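Local coordinates for nigritoxine (Vibrio nigripulchritudo, PDB 5M41), which is a bacterial toxin for crustaceans and insects, with a fold described as new, at residues Lys34-Gln38 with Ser178-Glu183; Thr75-Tyr79 with Pro90-Ser95; Ile610-Gly616 with Met681-Asp687; Phe670-Glu675 with Ile694-Arg699. All coordinates share one frame; numbering follows the deposited sequence.

Overall arrangement
The four contacts divide into two distant pairs, on opposite sides of the chain's centre. Interaction 2 is nested along the chain inside the loop closed by interaction 1, their centres about 21 Å apart; both are partly buried, one a helix crossing edged by charges, the other a strand meeting a turn through a tyrosine and a proline. Interactions 3 and 4 alternate in sequence and touch, I610 packing on I694; the 3-10 segment of interaction 3 leads, through the N-cap D687, into helix 688-704, on which 694-699 lies. Interaction 4 is the buried one, mostly aliphatic, with one Met-aromatic contact and a long salt bridge at its margin, whereas interaction 3 mixes apolar packing with a lysine-aspartate salt bridge and a bridging water.

Interaction 1: residues Lys34-Gln38 with Ser178-Glu183; sequences KEAQQ and SKILVE
V182 turns both methyls onto the helix bearing Q37 and Q38: with CG1 anti to its backbone N (chi1 165°), CG2 is left beside that N and settles against the backbone of the other helix. V182 CG2 sits 3.5 Å from Q38 N and also touches Q37 O, so this branch meets main chain, while V182 CG1 reaches the side-chain OE1 of Q37 and, at 4.0 Å, K34 CD. K34 bends at chi2 and chi3, which brings its ammonium across to E183, whose chain it meets at about a right angle. The resulting salt bridge, K34 NZ to E183 OE2, is loose at 3.5 Å. The same oxygen is held more closely from within its own helix, K179 NZ to E183 OE2 2.7 Å, the lysine approaching on the syn side but 27° out of the carboxylate plane. One carboxylate serves two lysines in a salt-bridge network, and probably lets the two ammonium groups, K34 NZ and K179 NZ, lie 4.4 Å apart.

Segments 34-38 and 178-183 cross steeply, at 110° with their axes 9.2 Å apart; they belong to the starts of helices 34-54 and 177-191, and their backbones come nearest at Q38 and S178. S178 CB rests 3.4 Å from Q38 O. Beside it, the extended chain of Q38 runs along K179 in the same direction, its amide NE2 lying against the lysine's methylenes. Q37 instead gives its NE2 to the carbonyl of Y29, and Y41, further along helix 34-54, packs on both S178 and V182.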
loop_
_atom_site.group_PDB
_atom_site.type_symbol
_atom_site.label_atom_id
_atom_site.label_comp_id
_atom_site.label_asym_id
_atom_site.label_seq_id
_atom_site.Cartn_x
_atom_site.Cartn_y
_atom_site.Cartn_z
ATOM N N LYS A 34 14.525 -9.387 30.346
ATOM C CA LYS A 34 14.226 -10.134 31.584
ATOM C C LYS A 34 13.109 -9.481 32.406
ATOM O O LYS A 34 12.182 -10.164 32.877
ATOM C CB LYS A 34 15.486 -10.276 32.437
ATOM C CG LYS A 34 16.331 -11.507 32.116
ATOM C CD LYS A 34 15.950 -12.692 33.017
ATOM C CE LYS A 34 16.773 -12.746 34.302
ATOM N NZ LYS A 34 16.024 -13.453 35.375
ATOM N N GLU A 35 13.174 -8.160 32.533
ATOM C CA GLU A 35 12.142 -7.390 33.245
ATOM C C GLU A 35 10.728 -7.607 32.665
ATOM O O GLU A 35 9.764 -7.832 33.414
ATOM C CB GLU A 35 12.512 -5.891 33.231
ATOM C CG GLU A 35 11.538 -5.006 34.009
ATOM C CD GLU A 35 11.743 -3.481 33.817
ATOM O OE1 GLU A 35 12.722 -3.018 33.162
ATOM O OE2 GLU A 35 10.885 -2.726 34.322
ATOM N N ALA A 36 10.613 -7.505 31.340
ATOM C CA ALA A 36 9.349 -7.750 30.617
ATOM C C ALA A 36 8.855 -9.203 30.769
ATOM O O ALA A 36 7.657 -9.433 30.881
ATOM C CB ALA A 36 9.496 -7.401 29.143
ATOM N N GLN A 37 9.769 -10.174 30.737
ATOM C CA GLN A 37 9.397 -11.586 31.007
ATOM C C GLN A 37 8.854 -11.794 32.437
ATOM O O GLN A 37 7.880 -12.513 32.615
ATOM C CB GLN A 37 10.568 -12.566 30.742
ATOM C CG GLN A 37 11.121 -12.523 29.301
ATOM C CD GLN A 37 12.453 -13.254 29.154
ATOM O OE1 GLN A 37 13.207 -13.382 30.114
ATOM N NE2 GLN A 37 12.752 -13.726 27.944
ATOM N N GLN A 38 9.502 -11.198 33.444
ATOM C CA GLN A 38 9.004 -11.217 34.822
ATOM C C GLN A 38 7.612 -10.586 34.914
ATOM O O GLN A 38 6.699 -11.121 35.591
ATOM C CB GLN A 38 9.984 -10.488 35.768
ATOM C CG GLN A 38 11.332 -11.205 35.845
ATOM C CD GLN A 38 12.392 -10.454 36.624
ATOM O OE1 GLN A 38 12.132 -9.406 37.196
ATOM N NE2 GLN A 38 13.600 -10.987 36.632
ATOM N N SER A 178 7.973 -14.179 40.361
ATOM C CA SER A 178 7.966 -14.088 38.907
ATOM C C SER A 178 9.381 -14.222 38.350
ATOM O O SER A 178 9.569 -14.789 37.297
ATOM C CB SER A 178 7.235 -12.823 38.429
ATOM O OG SER A 178 7.967 -11.653 38.777
ATOM N N LYS A 179 10.383 -13.777 39.107
ATOM C CA LYS A 179 11.776 -13.903 38.691
ATOM C C LYS A 179 12.150 -15.392 38.637
ATOM O O LYS A 179 12.755 -15.850 37.671
ATOM C CB LYS A 179 12.682 -13.172 39.693
ATOM C CG LYS A 179 14.189 -13.287 39.442
ATOM C CD LYS A 179 14.919 -12.086 40.071
ATOM C CE LYS A 179 16.299 -11.822 39.471
ATOM N NZ LYS A 179 17.215 -12.982 39.632
ATOM N N ILE A 180 11.801 -16.131 39.690
ATOM C CA ILE A 180 12.156 -17.550 39.782
ATOM C C ILE A 180 11.488 -18.316 38.647
ATOM O O ILE A 180 12.090 -19.226 38.091
ATOM C CB ILE A 180 11.797 -18.198 41.163
ATOM C CG1 ILE A 180 12.473 -17.494 42.366
ATOM C CG2 ILE A 180 12.149 -19.704 41.208
ATOM C CD1 ILE A 180 13.940 -17.204 42.189
ATOM N N LEU A 181 10.236 -17.981 38.332
ATOM C CA LEU A 181 9.520 -18.653 37.220
ATOM C C LEU A 181 10.174 -18.422 35.869
ATOM O O LEU A 181 10.273 -19.343 35.049
ATOM C CB LEU A 181 8.049 -18.214 37.167
ATOM C CG LEU A 181 7.156 -18.775 38.284
ATOM C CD1 LEU A 181 5.939 -17.878 38.483
ATOM C CD2 LEU A 181 6.707 -20.201 37.992
ATOM N N VAL A 182 10.601 -17.192 35.631
ATOM C CA VAL A 182 11.365 -16.858 34.407
ATOM C C VAL A 182 12.642 -17.683 34.359
ATOM O O VAL A 182 12.956 -18.286 33.316
ATOM C CB VAL A 182 11.693 -15.351 34.341
ATOM C CG1 VAL A 182 12.785 -15.040 33.294
ATOM C CG2 VAL A 182 10.409 -14.572 34.039
ATOM N N GLU A 183 13.359 -17.747 35.485
ATOM C CA GLU A 183 14.632 -18.484 35.486
ATOM C C GLU A 183 14.367 -19.980 35.327
ATOM O O GLU A 183 15.147 -20.667 34.707
ATOM C CB GLU A 183 15.460 -18.179 36.761
ATOM C CG GLU A 183 16.074 -16.775 36.730
ATOM C CD GLU A 183 16.383 -16.179 38.110
ATOM O OE1 GLU A 183 15.773 -16.563 39.132
ATOM O OE2 GLU A 183 17.214 -15.256 38.165
#

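Interaction 2: residues Thr75-Tyr79 with Pro90-Ser95; sequences TVDIY and PDARGS
P90 opens the second segment by touching Y79 across the contact: P90 CG stands over one face of the phenol ring, 4.0 Å from the Y79 centroid and offset toward the rim, a CH-pi contact. Its CB leans on the phenol end, while P90 CD abuts the backbone at 3.4 Å from D77 O. A water donates to both D77 O and P90 O, bridging the two main chains. D91 turns back on its own segment, D91 OD1 accepting from S95 OG at 2.7 Å. Next, the extended chain of R93 reaches T75-Y79 with its far end and lies crosswise to the D77 side chain. D77 OD2 touches R93 CG at 3.2 Å; it lies 4.0 Å from R93 NE, well out of the guanidinium plane and beyond a salt bridge, so only charge attraction is left. G94, with positive phi, lies with its carbonyl carbon beside Y79 OH. At S95 the tyrosine finds its acceptor: Y79 OH donates to S95 O at 2.7 Å, tilted 27° from the carbonyl plane, with this oxygen at the ring's edge. A92-S95 forms a type II beta turn, closed by S95 N to A92 O, within the connection between neighbouring antiparallel strands 86-90 and 98-102 of a five-stranded sheet.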
loop_
_atom_site.group_PDB
_atom_site.type_symbol
_atom_site.label_atom_id
_atom_site.label_comp_id
_atom_site.label_asym_id
_atom_site.label_seq_id
_atom_site.Cartn_x
_atom_site.Cartn_y
_atom_site.Cartn_z
ATOM N N THR A 75 3.732 -9.887 54.282
ATOM C CA THR A 75 4.604 -10.925 53.744
ATOM C C THR A 75 3.827 -12.206 53.403
ATOM O O THR A 75 2.945 -12.621 54.155
ATOM C CB THR A 75 5.788 -11.190 54.699
ATOM O OG1 THR A 75 6.874 -11.757 53.966
ATOM C CG2 THR A 75 5.414 -12.115 55.833
ATOM N N VAL A 76 4.125 -12.815 52.257
ATOM C CA VAL A 76 3.358 -13.975 51.804
ATOM C C VAL A 76 4.322 -15.067 51.333
ATOM O O VAL A 76 5.059 -14.874 50.354
ATOM C CB VAL A 76 2.359 -13.590 50.691
ATOM C CG1 VAL A 76 1.589 -14.795 50.178
ATOM C CG2 VAL A 76 1.384 -12.539 51.180
ATOM N N ASP A 77 4.325 -16.189 52.046
ATOM C CA ASP A 77 5.179 -17.332 51.726
ATOM C C ASP A 77 4.688 -18.093 50.494
ATOM O O ASP A 77 3.491 -18.366 50.347
ATOM C CB ASP A 77 5.247 -18.331 52.898
ATOM C CG ASP A 77 5.968 -17.786 54.119
ATOM O OD1 ASP A 77 6.469 -16.645 54.103
ATOM O OD2 ASP A 77 6.047 -18.527 55.115
ATOM N N ILE A 78 5.634 -18.470 49.640
ATOM C CA ILE A 78 5.371 -19.306 48.467
ATOM C C ILE A 78 6.396 -20.429 48.491
ATOM O O ILE A 78 7.547 -20.193 48.837
ATOM C CB ILE A 78 5.568 -18.508 47.144
ATOM C CG1 ILE A 78 4.505 -17.417 46.987
ATOM C CG2 ILE A 78 5.547 -19.430 45.940
ATOM C CD1 ILE A 78 3.074 -17.916 46.933
ATOM N N TYR A 79 6.009 -21.644 48.116
ATOM C CA TYR A 79 7.009 -22.683 47.901
ATOM C C TYR A 79 7.323 -22.780 46.407
ATOM O O TYR A 79 6.412 -22.787 45.581
ATOM C CB TYR A 79 6.536 -24.052 48.382
ATOM C CG TYR A 79 6.048 -24.126 49.821
ATOM C CD1 TYR A 79 6.602 -23.327 50.814
ATOM C CD2 TYR A 79 5.061 -25.040 50.191
ATOM C CE1 TYR A 79 6.160 -23.402 52.136
ATOM C CE2 TYR A 79 4.614 -25.132 51.510
ATOM C CZ TYR A 79 5.170 -24.310 52.476
ATOM O OH TYR A 79 4.754 -24.375 53.790
ATOM N N PRO A 90 1.011 -22.009 50.526
ATOM C CA PRO A 90 0.601 -22.696 51.752
ATOM C C PRO A 90 -0.413 -21.852 52.501
ATOM O O PRO A 90 -0.338 -20.608 52.451
ATOM C CB PRO A 90 1.901 -22.795 52.543
ATOM C CG PRO A 90 2.688 -21.595 52.092
ATOM C CD PRO A 90 2.394 -21.521 50.615
ATOM N N ASP A 91 -1.364 -22.525 53.163
ATOM C CA ASP A 91 -2.409 -21.822 53.898
ATOM C C ASP A 91 -1.916 -21.243 55.223
ATOM O O ASP A 91 -2.586 -20.404 55.813
ATOM C CB ASP A 91 -3.679 -22.678 54.086
ATOM C CG ASP A 91 -3.397 -24.073 54.630
ATOM O OD1 ASP A 91 -2.387 -24.292 55.356
ATOM O OD2 ASP A 91 -4.200 -24.974 54.299
ATOM N N ALA A 92 -0.735 -21.673 55.654
ATOM C CA ALA A 92 -0.088 -21.156 56.848
ATOM C C ALA A 92 1.414 -21.406 56.776
ATOM O O ALA A 92 1.866 -22.282 56.031
ATOM C CB ALA A 92 -0.682 -21.821 58.099
ATOM N N ARG A 93 2.188 -20.661 57.559
ATOM C CA ARG A 93 3.641 -20.851 57.613
ATOM C C ARG A 93 4.079 -22.297 57.846
ATOM O O ARG A 93 3.819 -22.870 58.898
ATOM C CB ARG A 93 4.282 -19.918 58.642
ATOM C CG ARG A 93 4.726 -18.604 58.028
ATOM C CD ARG A 93 5.292 -17.615 59.036
ATOM N NE ARG A 93 5.499 -16.303 58.414
ATOM C CZ ARG A 93 4.559 -15.365 58.285
ATOM N NH1 ARG A 93 3.326 -15.567 58.737
ATOM N NH2 ARG A 93 4.855 -14.213 57.701
ATOM N N GLY A 94 4.739 -22.885 56.855
ATOM C CA GLY A 94 5.248 -24.261 56.965
ATOM C C GLY A 94 4.204 -25.346 56.721
ATOM O O GLY A 94 4.486 -26.534 56.864
ATOM N N SER A 95 2.994 -24.942 56.352
ATOM C CA SER A 95 1.934 -25.896 56.052
ATOM C C SER A 95 2.197 -26.712 54.779
ATOM O O SER A 95 2.765 -26.218 53.792
ATOM C CB SER A 95 0.582 -25.185 55.959
ATOM O OG SER A 95 -0.442 -26.110 55.621
HETATM O O HOH W 1 0.614 -18.713 50.588
#

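Interaction 3: residues Ile610-Gly616 with Met681-Asp687; sequences IEGKKTG and MRKVKND
K613 and D687 make the polar clasp of this contact: K613 NZ donates to D687 OD2 in a salt bridge modelled at 2.5 Å, a length that is doubtful in detail, using the oxygen's anti lone pair, on the side away from OD1. The two side chains run across each other, and the lysine reaches its partner by bending at chi2 and chi3 (-60° and -91°). Beside the clasp is apolar packing centred on V684. V684 CG2 lies 4.0 Å from K613 CB and equally near the backbone N of K614, while V684 CG1 faces I610 CD1. I610 also sets its CG2 branch against M681 CG at 4.0 Å, and K614 passes its CG over the backbone of M681. K683, extended beyond CG, lays its CD 3.5 Å from K614 O and close to the CA of G616.

These elements are the end of helix 603-614 and a 3-10 segment that leads into helix 688-704. D687 is the N-cap of that second helix: its OD1 accepts from the backbone N of A690, so one carboxylate both caps a helix and binds the lysine. G616 leaves the helical path with positive phi, at a place where K683 CD presses close. A water joins the backbones, donating to K614 O at 2.9 Å and accepting from K683 N.

Further out, the ammonium of K614 is engaged elsewhere: K614 NZ pairs with E611 OE2 at 2.8 Å and is also bonded to N732 OD1 and V729 O. V729 and L730 of helix 719-731 pack against M681, and L691 of helix 688-704 touches V684.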
loop_
_atom_site.group_PDB
_atom_site.type_symbol
_atom_site.label_atom_id
_atom_site.label_comp_id
_atom_site.label_asym_id
_atom_site.label_seq_id
_atom_site.Cartn_x
_atom_site.Cartn_y
_atom_site.Cartn_z
ATOM N N ILE A 610 -2.365 22.750 -14.060
ATOM C CA ILE A 610 -1.264 22.906 -13.124
ATOM C C ILE A 610 -1.722 23.584 -11.818
ATOM O O ILE A 610 -1.361 23.121 -10.719
ATOM C CB ILE A 610 -0.059 23.617 -13.785
ATOM C CG1 ILE A 610 0.551 22.710 -14.865
ATOM C CG2 ILE A 610 1.016 24.005 -12.755
ATOM C CD1 ILE A 610 1.152 21.400 -14.358
ATOM N N GLU A 611 -2.533 24.638 -11.924
ATOM C CA GLU A 611 -3.102 25.285 -10.737
ATOM C C GLU A 611 -3.917 24.288 -9.914
ATOM O O GLU A 611 -3.863 24.304 -8.695
ATOM C CB GLU A 611 -3.930 26.516 -11.109
ATOM C CG GLU A 611 -3.089 27.640 -11.709
ATOM C CD GLU A 611 -2.101 28.222 -10.708
ATOM O OE1 GLU A 611 -2.539 28.604 -9.617
ATOM O OE2 GLU A 611 -0.893 28.308 -11.003
ATOM N N GLY A 612 -4.628 23.389 -10.586
ATOM C CA GLY A 612 -5.354 22.334 -9.902
ATOM C C GLY A 612 -4.415 21.382 -9.183
ATOM O O GLY A 612 -4.590 21.107 -7.988
ATOM N N LYS A 613 -3.423 20.873 -9.913
ATOM C CA LYS A 613 -2.422 19.976 -9.340
ATOM C C LYS A 613 -1.580 20.647 -8.248
ATOM O O LYS A 613 -1.132 19.968 -7.325
ATOM C CB LYS A 613 -1.514 19.405 -10.415
ATOM C CG LYS A 613 -2.164 18.321 -11.253
ATOM C CD LYS A 613 -2.606 17.130 -10.410
ATOM C CE LYS A 613 -1.534 16.061 -10.315
ATOM N NZ LYS A 613 -2.109 14.768 -9.856
ATOM N N LYS A 614 -1.371 21.963 -8.356
ATOM C CA LYS A 614 -0.595 22.728 -7.356
ATOM C C LYS A 614 -1.189 22.691 -5.953
ATOM O O LYS A 614 -0.456 22.787 -4.984
ATOM C CB LYS A 614 -0.439 24.194 -7.765
ATOM C CG LYS A 614 0.768 24.461 -8.633
ATOM C CD LYS A 614 0.725 25.851 -9.259
ATOM C CE LYS A 614 0.583 26.982 -8.232
ATOM N NZ LYS A 614 0.937 28.277 -8.888
ATOM N N THR A 615 -2.514 22.575 -5.850
ATOM C CA THR A 615 -3.174 22.493 -4.546
ATOM C C THR A 615 -2.775 21.229 -3.780
ATOM O O THR A 615 -2.950 21.155 -2.555
ATOM C CB THR A 615 -4.708 22.487 -4.671
ATOM O OG1 THR A 615 -5.128 21.281 -5.319
ATOM C CG2 THR A 615 -5.219 23.741 -5.421
ATOM N N GLY A 616 -2.245 20.240 -4.501
ATOM C CA GLY A 616 -1.937 18.944 -3.910
ATOM C C GLY A 616 -3.145 18.028 -3.869
ATOM O O GLY A 616 -3.011 16.850 -3.558
ATOM N N MET A 681 5.111 25.428 -7.824
ATOM C CA MET A 681 4.775 24.162 -8.515
ATOM C C MET A 681 5.139 22.879 -7.768
ATOM O O MET A 681 4.813 21.783 -8.248
ATOM C CB MET A 681 5.477 24.110 -9.874
ATOM C CG MET A 681 4.585 24.318 -11.065
ATOM S SD MET A 681 5.520 23.925 -12.564
ATOM C CE MET A 681 5.110 22.193 -12.755
ATOM N N ARG A 682 5.812 22.986 -6.618
ATOM C CA ARG A 682 6.437 21.805 -5.977
ATOM C C ARG A 682 5.522 20.588 -5.844
ATOM O O ARG A 682 5.936 19.466 -6.148
ATOM C CB ARG A 682 7.073 22.149 -4.610
ATOM C CG ARG A 682 6.131 22.836 -3.635
ATOM C CD ARG A 682 6.827 23.291 -2.346
ATOM N NE ARG A 682 6.200 24.524 -1.866
ATOM C CZ ARG A 682 6.710 25.745 -2.021
ATOM N NH1 ARG A 682 7.894 25.914 -2.603
ATOM N NH2 ARG A 682 6.045 26.802 -1.568
ATOM N N LYS A 683 4.274 20.805 -5.434
ATOM C CA LYS A 683 3.360 19.677 -5.189
ATOM C C LYS A 683 3.020 18.853 -6.433
ATOM O O LYS A 683 2.675 17.679 -6.312
ATOM C CB LYS A 683 2.086 20.144 -4.500
ATOM C CG LYS A 683 2.280 20.486 -3.036
ATOM C CD LYS A 683 0.979 20.945 -2.418
ATOM C CE LYS A 683 1.165 21.255 -0.943
ATOM N NZ LYS A 683 -0.087 21.839 -0.385
ATOM N N VAL A 684 3.115 19.460 -7.619
ATOM C CA VAL A 684 2.866 18.745 -8.888
ATOM C C VAL A 684 3.814 17.544 -8.969
ATOM O O VAL A 684 3.449 16.479 -9.468
ATOM C CB VAL A 684 3.035 19.674 -10.122
ATOM C CG1 VAL A 684 2.765 18.940 -11.430
ATOM C CG2 VAL A 684 2.129 20.884 -10.002
ATOM N N LYS A 685 5.011 17.721 -8.421
ATOM C CA LYS A 685 6.041 16.688 -8.414
ATOM C C LYS A 685 5.679 15.436 -7.603
ATOM O O LYS A 685 6.267 14.386 -7.830
ATOM C CB LYS A 685 7.354 17.273 -7.907
ATOM C CG LYS A 685 8.574 16.841 -8.702
ATOM C CD LYS A 685 9.824 17.471 -8.095
ATOM C CE LYS A 685 11.015 17.364 -9.042
ATOM N NZ LYS A 685 12.208 18.082 -8.507
ATOM N N ASN A 686 4.725 15.548 -6.675
ATOM C CA ASN A 686 4.178 14.383 -5.954
ATOM C C ASN A 686 3.527 13.365 -6.885
ATOM O O ASN A 686 3.490 12.164 -6.580
ATOM C CB ASN A 686 3.119 14.813 -4.935
ATOM C CG ASN A 686 3.695 15.616 -3.781
ATOM O OD1 ASN A 686 4.901 15.610 -3.540
ATOM N ND2 ASN A 686 2.821 16.300 -3.047
ATOM N N ASP A 687 2.990 13.838 -8.007
ATOM C CA ASP A 687 2.444 12.923 -9.016
ATOM C C ASP A 687 3.424 12.805 -10.192
ATOM O O ASP A 687 3.282 13.476 -11.225
ATOM C CB ASP A 687 1.065 13.407 -9.456
ATOM C CG ASP A 687 0.329 12.424 -10.357
ATOM O OD1 ASP A 687 0.912 11.437 -10.863
ATOM O OD2 ASP A 687 -0.878 12.661 -10.574
HETATM O O HOH W 2 2.402 23.292 -5.272
#

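Interaction 4: residues Phe670-Glu675 with Ile694-Arg699; sequences FITVVE and IVESMR
M698 meets F670 at the edge of its ring, the two side chains crossing nearly perpendicularly. The methyl M698 CE lies in the ring plane, 3.8 Å from F670 CE2, and M698 SD is 5.3 Å from the F670 centroid and 82° off the ring normal, an edge-on Met-aromatic contact. Fully extended beyond CG, the methionine slides past I671, which runs the opposite way and brings I671 CD1 to 3.8 Å from M698 CB. I671 turns its other branch, CG2, obliquely onto V695 CG1 at 4.0 Å. Segments 670-675 and 694-699, of helices 667-676 and 688-704, run antiparallel at 168°, axes 10.5 Å apart, and pack through a seam of branched aliphatic side chains. V674 continues it with CG1 against both I694 and V695, while its CG2 lies over a face of the F670 ring. F606 of helix 603-614 touches V674 and M698, and M722 and M726 of helix 719-731 pack on F670. At the polar margin R699 lays its guanidinium over V695 CG1, which sits 3.6 Å from that plane. The E675 and R699 side chains cross, the carboxylate and guanidinium planes 75° apart, and their salt bridge, E675 OE1 to R699 NH2, is long at 3.7 Å.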
loop_
_atom_site.group_PDB
_atom_site.type_symbol
_atom_site.label_atom_id
_atom_site.label_comp_id
_atom_site.label_asym_id
_atom_site.label_seq_id
_atom_site.Cartn_x
_atom_site.Cartn_y
_atom_site.Cartn_z
ATOM N N PHE A 670 11.766 25.668 -21.210
ATOM C CA PHE A 670 10.424 25.508 -20.648
ATOM C C PHE A 670 10.280 24.158 -19.970
ATOM O O PHE A 670 9.877 24.060 -18.799
ATOM C CB PHE A 670 9.346 25.683 -21.743
ATOM C CG PHE A 670 7.939 25.539 -21.236
ATOM C CD1 PHE A 670 7.343 26.564 -20.509
ATOM C CD2 PHE A 670 7.196 24.395 -21.511
ATOM C CE1 PHE A 670 6.042 26.447 -20.041
ATOM C CE2 PHE A 670 5.889 24.266 -21.050
ATOM C CZ PHE A 670 5.316 25.292 -20.308
ATOM N N ILE A 671 10.675 23.123 -20.696
ATOM C CA ILE A 671 10.557 21.753 -20.212
ATOM C C ILE A 671 11.412 21.538 -18.965
ATOM O O ILE A 671 10.950 20.950 -17.976
ATOM C CB ILE A 671 10.884 20.737 -21.337
ATOM C CG1 ILE A 671 9.742 20.712 -22.374
ATOM C CG2 ILE A 671 11.162 19.344 -20.774
ATOM C CD1 ILE A 671 9.983 19.765 -23.549
ATOM N N THR A 672 12.646 22.038 -18.994
ATOM C CA THR A 672 13.554 21.894 -17.837
ATOM C C THR A 672 12.910 22.455 -16.561
ATOM O O THR A 672 12.906 21.809 -15.533
ATOM C CB THR A 672 14.904 22.582 -18.100
ATOM O OG1 THR A 672 15.512 21.986 -19.255
ATOM C CG2 THR A 672 15.854 22.445 -16.883
ATOM N N VAL A 673 12.329 23.644 -16.637
ATOM C CA VAL A 673 11.698 24.227 -15.457
ATOM C C VAL A 673 10.447 23.424 -15.060
ATOM O O VAL A 673 10.269 23.062 -13.889
ATOM C CB VAL A 673 11.447 25.745 -15.635
ATOM C CG1 VAL A 673 10.568 26.302 -14.525
ATOM C CG2 VAL A 673 12.785 26.486 -15.617
ATOM N N VAL A 674 9.617 23.076 -16.040
ATOM C CA VAL A 674 8.367 22.378 -15.756
ATOM C C VAL A 674 8.633 21.053 -15.037
ATOM O O VAL A 674 7.968 20.724 -14.047
ATOM C CB VAL A 674 7.560 22.134 -17.060
ATOM C CG1 VAL A 674 6.503 21.055 -16.849
ATOM C CG2 VAL A 674 6.917 23.434 -17.514
ATOM N N GLU A 675 9.596 20.306 -15.574
ATOM C CA GLU A 675 10.038 19.030 -15.053
ATOM C C GLU A 675 10.538 19.135 -13.598
ATOM O O GLU A 675 10.231 18.293 -12.776
ATOM C CB GLU A 675 11.166 18.514 -15.936
ATOM C CG GLU A 675 11.603 17.091 -15.665
ATOM C CD GLU A 675 12.643 16.611 -16.669
ATOM O OE1 GLU A 675 13.463 17.453 -17.117
ATOM O OE2 GLU A 675 12.644 15.397 -17.014
ATOM N N ILE A 694 3.353 14.648 -18.963
ATOM C CA ILE A 694 3.285 16.021 -19.471
ATOM C C ILE A 694 4.533 16.320 -20.315
ATOM O O ILE A 694 4.448 16.862 -21.435
ATOM C CB ILE A 694 3.174 17.027 -18.314
ATOM C CG1 ILE A 694 1.757 17.037 -17.734
ATOM C CG2 ILE A 694 3.640 18.430 -18.726
ATOM C CD1 ILE A 694 1.633 17.885 -16.487
ATOM N N VAL A 695 5.678 15.954 -19.763
ATOM C CA VAL A 695 6.972 16.218 -20.347
ATOM C C VAL A 695 7.166 15.342 -21.595
ATOM O O VAL A 695 7.531 15.835 -22.678
ATOM C CB VAL A 695 8.072 15.999 -19.272
ATOM C CG1 VAL A 695 9.453 15.883 -19.892
ATOM C CG2 VAL A 695 8.051 17.163 -18.276
ATOM N N GLU A 696 6.913 14.050 -21.441
ATOM C CA GLU A 696 7.027 13.109 -22.557
ATOM C C GLU A 696 6.115 13.514 -23.721
ATOM O O GLU A 696 6.537 13.418 -24.861
ATOM C CB GLU A 696 6.732 11.680 -22.094
ATOM C CG GLU A 696 6.754 10.625 -23.190
ATOM C CD GLU A 696 6.478 9.225 -22.648
ATOM O OE1 GLU A 696 5.494 9.052 -21.889
ATOM O OE2 GLU A 696 7.250 8.288 -22.971
ATOM N N SER A 697 4.892 13.987 -23.432
ATOM C CA SER A 697 3.996 14.537 -24.475
ATOM C C SER A 697 4.684 15.653 -25.226
ATOM O O SER A 697 4.640 15.710 -26.452
ATOM C CB SER A 697 2.723 15.131 -23.882
ATOM O OG SER A 697 1.819 14.131 -23.494
ATOM N N MET A 698 5.309 16.555 -24.478
ATOM C CA MET A 698 5.970 17.694 -25.099
ATOM C C MET A 698 7.120 17.287 -26.015
ATOM O O MET A 698 7.222 17.778 -27.140
ATOM C CB MET A 698 6.412 18.676 -24.031
ATOM C CG MET A 698 5.196 19.268 -23.343
ATOM S SD MET A 698 5.720 20.364 -22.022
ATOM C CE MET A 698 4.129 20.935 -21.454
ATOM N N ARG A 699 7.947 16.371 -25.528
ATOM C CA ARG A 699 9.083 15.841 -26.279
ATOM C C ARG A 699 8.650 15.054 -27.528
ATOM O O ARG A 699 9.212 15.243 -28.614
ATOM C CB ARG A 699 9.959 14.974 -25.361
ATOM C CG ARG A 699 10.810 15.789 -24.400
ATOM C CD ARG A 699 11.545 14.906 -23.396
ATOM N NE ARG A 699 12.329 15.718 -22.464
ATOM C CZ ARG A 699 12.792 15.298 -21.282
ATOM N NH1 ARG A 699 12.533 14.066 -20.866
ATOM N NH2 ARG A 699 13.519 16.113 -20.517
#